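Local coordinates for protein endolysin PlyC, small cell-wall binding subunit (Streptococcus phage C1, PDB 4F87) that forms the ring-shaped, cell-wall-binding octamer of a phage endolysin that degrades host peptidoglycan and helps release new virus particles by lysis, at residues Phe17-Asp22 with Gly35-Ile40. Residues are numbered along the deposited sequence; the frame is centred on the assembly and turned at random.
Sequences FLFHTD and GVEIGI
Leu18 and Ile40 mark the nearest approach of the two backbones, with 9.0 Å between Leu18 CA and Ile40 CA. This spacing reflects the sheet order: strands 16-20 and 36-40 flank strand 29-33, each antiparallel to it, and therefore run in the same general sense. Strand 29-33 takes up the intervening space, and strands 16-20 and 36-40 meet through side chains alone.

On one face of the sheet, the CD2 branch of Leu18 lies 4.2 Å from CG1 of Ile40. Both side chains also touch helix 43-50, Leu18 on Phe49 and Ile40 on Val46, so this apolar pair joins the flanking strands beneath that helix.

Phe19 and Glu37 meet on the other face, their side chains crossing at about a right angle. With chi1 at 59°, CG of Phe19 sits between the backbone N and the carbonyl carbon, and the ring extends from there to present CZ to the carboxylate. The chain of Glu37 is extended, its CG anti to the backbone N (chi1 -171°), and carries OE2 to 3.8 Å from Phe19 CZ. The oxygen arrives at the ring edge, near the ring plane, although the planes of ring and carboxylate are 56° apart.

Salt bridges to Arg30 at OE2 and to Arg67 at OE1 secure the carboxylate; all three residues interact with the host cell wall. An oxygen at the ring edge faces the slightly positive C-H rim, a probably weakly favourable arrangement, while the two arginines likely stabilise the negative charge and fix the orientation of Glu37 within the binding surface.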
loop_
_atom_site.group_PDB
_atom_site.type_symbol
_atom_site.label_atom_id
_atom_site.label_comp_id
_atom_site.label_asym_id
_atom_site.label_seq_id
_atom_site.Cartn_x
_atom_site.Cartn_y
_atom_site.Cartn_z
ATOM N N PHE B 17 -13.202 -9.944 11.722
ATOM C CA PHE B 17 -12.779 -11.154 12.386
ATOM C C PHE B 17 -13.986 -11.881 12.935
ATOM O O PHE B 17 -15.023 -11.263 13.220
ATOM C CB PHE B 17 -11.784 -10.854 13.548
ATOM C CG PHE B 17 -12.268 -9.847 14.564
ATOM C CD1 PHE B 17 -13.019 -10.249 15.664
ATOM C CD2 PHE B 17 -11.974 -8.495 14.425
ATOM C CE1 PHE B 17 -13.499 -9.311 16.583
ATOM C CE2 PHE B 17 -12.417 -7.566 15.383
ATOM C CZ PHE B 17 -13.168 -7.986 16.453
ATOM N N LEU B 18 -13.831 -13.187 13.098
ATOM C CA LEU B 18 -14.797 -14.016 13.820
ATOM C C LEU B 18 -14.408 -13.976 15.303
ATOM O O LEU B 18 -13.207 -13.856 15.636
ATOM C CB LEU B 18 -14.683 -15.460 13.360
ATOM C CG LEU B 18 -15.252 -15.707 11.979
ATOM C CD1 LEU B 18 -14.513 -16.837 11.319
ATOM C CD2 LEU B 18 -16.745 -16.058 12.080
ATOM N N PHE B 19 -15.405 -14.098 16.190
ATOM C CA PHE B 19 -15.115 -14.170 17.609
ATOM C C PHE B 19 -16.048 -15.124 18.317
ATOM O O PHE B 19 -17.215 -15.304 17.922
ATOM C CB PHE B 19 -15.099 -12.770 18.286
ATOM C CG PHE B 19 -16.357 -11.935 18.213
ATOM C CD1 PHE B 19 -17.176 -11.778 19.332
ATOM C CD2 PHE B 19 -16.687 -11.245 17.050
ATOM C CE1 PHE B 19 -18.295 -10.953 19.283
ATOM C CE2 PHE B 19 -17.826 -10.442 16.997
ATOM C CZ PHE B 19 -18.616 -10.290 18.117
ATOM N N HIS B 20 -15.523 -15.778 19.353
ATOM C CA HIS B 20 -16.292 -16.673 20.213
ATOM C C HIS B 20 -15.575 -16.747 21.550
ATOM O O HIS B 20 -14.410 -16.320 21.651
ATOM C CB HIS B 20 -16.402 -18.098 19.597
ATOM C CG HIS B 20 -15.141 -18.896 19.675
ATOM N ND1 HIS B 20 -14.076 -18.645 18.825
ATOM C CD2 HIS B 20 -14.791 -19.878 20.536
ATOM C CE1 HIS B 20 -13.123 -19.489 19.177
ATOM N NE2 HIS B 20 -13.505 -20.261 20.197
ATOM N N THR B 21 -16.239 -17.302 22.560
ATOM C CA THR B 21 -15.595 -17.586 23.828
ATOM C C THR B 21 -15.568 -19.065 24.087
ATOM O O THR B 21 -16.537 -19.771 23.764
ATOM C CB THR B 21 -16.257 -16.824 25.015
ATOM O OG1 THR B 21 -15.540 -17.125 26.216
ATOM C CG2 THR B 21 -17.719 -17.214 25.262
ATOM N N ASP B 22 -14.504 -19.526 24.740
ATOM C CA ASP B 22 -14.374 -20.883 25.259
ATOM C C ASP B 22 -14.678 -20.919 26.764
ATOM O O ASP B 22 -14.449 -21.947 27.417
ATOM C CB ASP B 22 -12.995 -21.468 24.958
ATOM C CG ASP B 22 -12.765 -21.741 23.499
ATOM O OD1 ASP B 22 -13.754 -22.026 22.779
ATOM O OD2 ASP B 22 -11.590 -21.690 23.068
ATOM N N GLY B 35 -17.121 -3.635 9.632
ATOM C CA GLY B 35 -17.678 -2.814 10.697
ATOM C C GLY B 35 -19.108 -3.114 11.096
ATOM O O GLY B 35 -19.692 -2.352 11.877
ATOM N N VAL B 36 -19.669 -4.235 10.604
ATOM C CA VAL B 36 -21.020 -4.677 10.938
ATOM C C VAL B 36 -20.915 -5.958 11.741
ATOM O O VAL B 36 -20.331 -6.936 11.276
ATOM C CB VAL B 36 -21.887 -4.861 9.658
ATOM C CG1 VAL B 36 -23.284 -5.396 9.997
ATOM C CG2 VAL B 36 -21.985 -3.544 8.879
ATOM N N GLU B 37 -21.524 -5.974 12.927
ATOM C CA GLU B 37 -21.532 -7.161 13.760
ATOM C C GLU B 37 -22.700 -8.052 13.384
ATOM O O GLU B 37 -23.845 -7.583 13.252
ATOM C CB GLU B 37 -21.638 -6.774 15.221
ATOM C CG GLU B 37 -21.434 -7.962 16.150
ATOM C CD GLU B 37 -21.758 -7.659 17.593
ATOM O OE1 GLU B 37 -21.787 -6.462 17.960
ATOM O OE2 GLU B 37 -21.998 -8.624 18.354
ATOM N N ILE B 38 -22.411 -9.353 13.232
ATOM C CA ILE B 38 -23.437 -10.344 12.911
ATOM C C ILE B 38 -23.266 -11.605 13.736
ATOM O O ILE B 38 -22.178 -11.908 14.237
ATOM C CB ILE B 38 -23.405 -10.693 11.389
ATOM C CG1 ILE B 38 -22.038 -11.279 10.974
ATOM C CG2 ILE B 38 -23.812 -9.491 10.511
ATOM C CD1 ILE B 38 -22.037 -11.940 9.604
ATOM N N GLY B 39 -24.356 -12.335 13.892
ATOM C CA GLY B 39 -24.315 -13.665 14.474
ATOM C C GLY B 39 -24.147 -14.645 13.325
ATOM O O GLY B 39 -24.541 -14.347 12.173
ATOM N N ILE B 40 -23.491 -15.770 13.596
ATOM C CA ILE B 40 -23.286 -16.826 12.602
ATOM C C ILE B 40 -24.067 -18.044 13.083
ATOM O O ILE B 40 -23.903 -18.488 14.227
ATOM C CB ILE B 40 -21.783 -17.149 12.410
ATOM C CG1 ILE B 40 -20.947 -15.902 12.043
ATOM C CG2 ILE B 40 -21.592 -18.262 11.369
ATOM C CD1 ILE B 40 -21.248 -15.216 10.780
#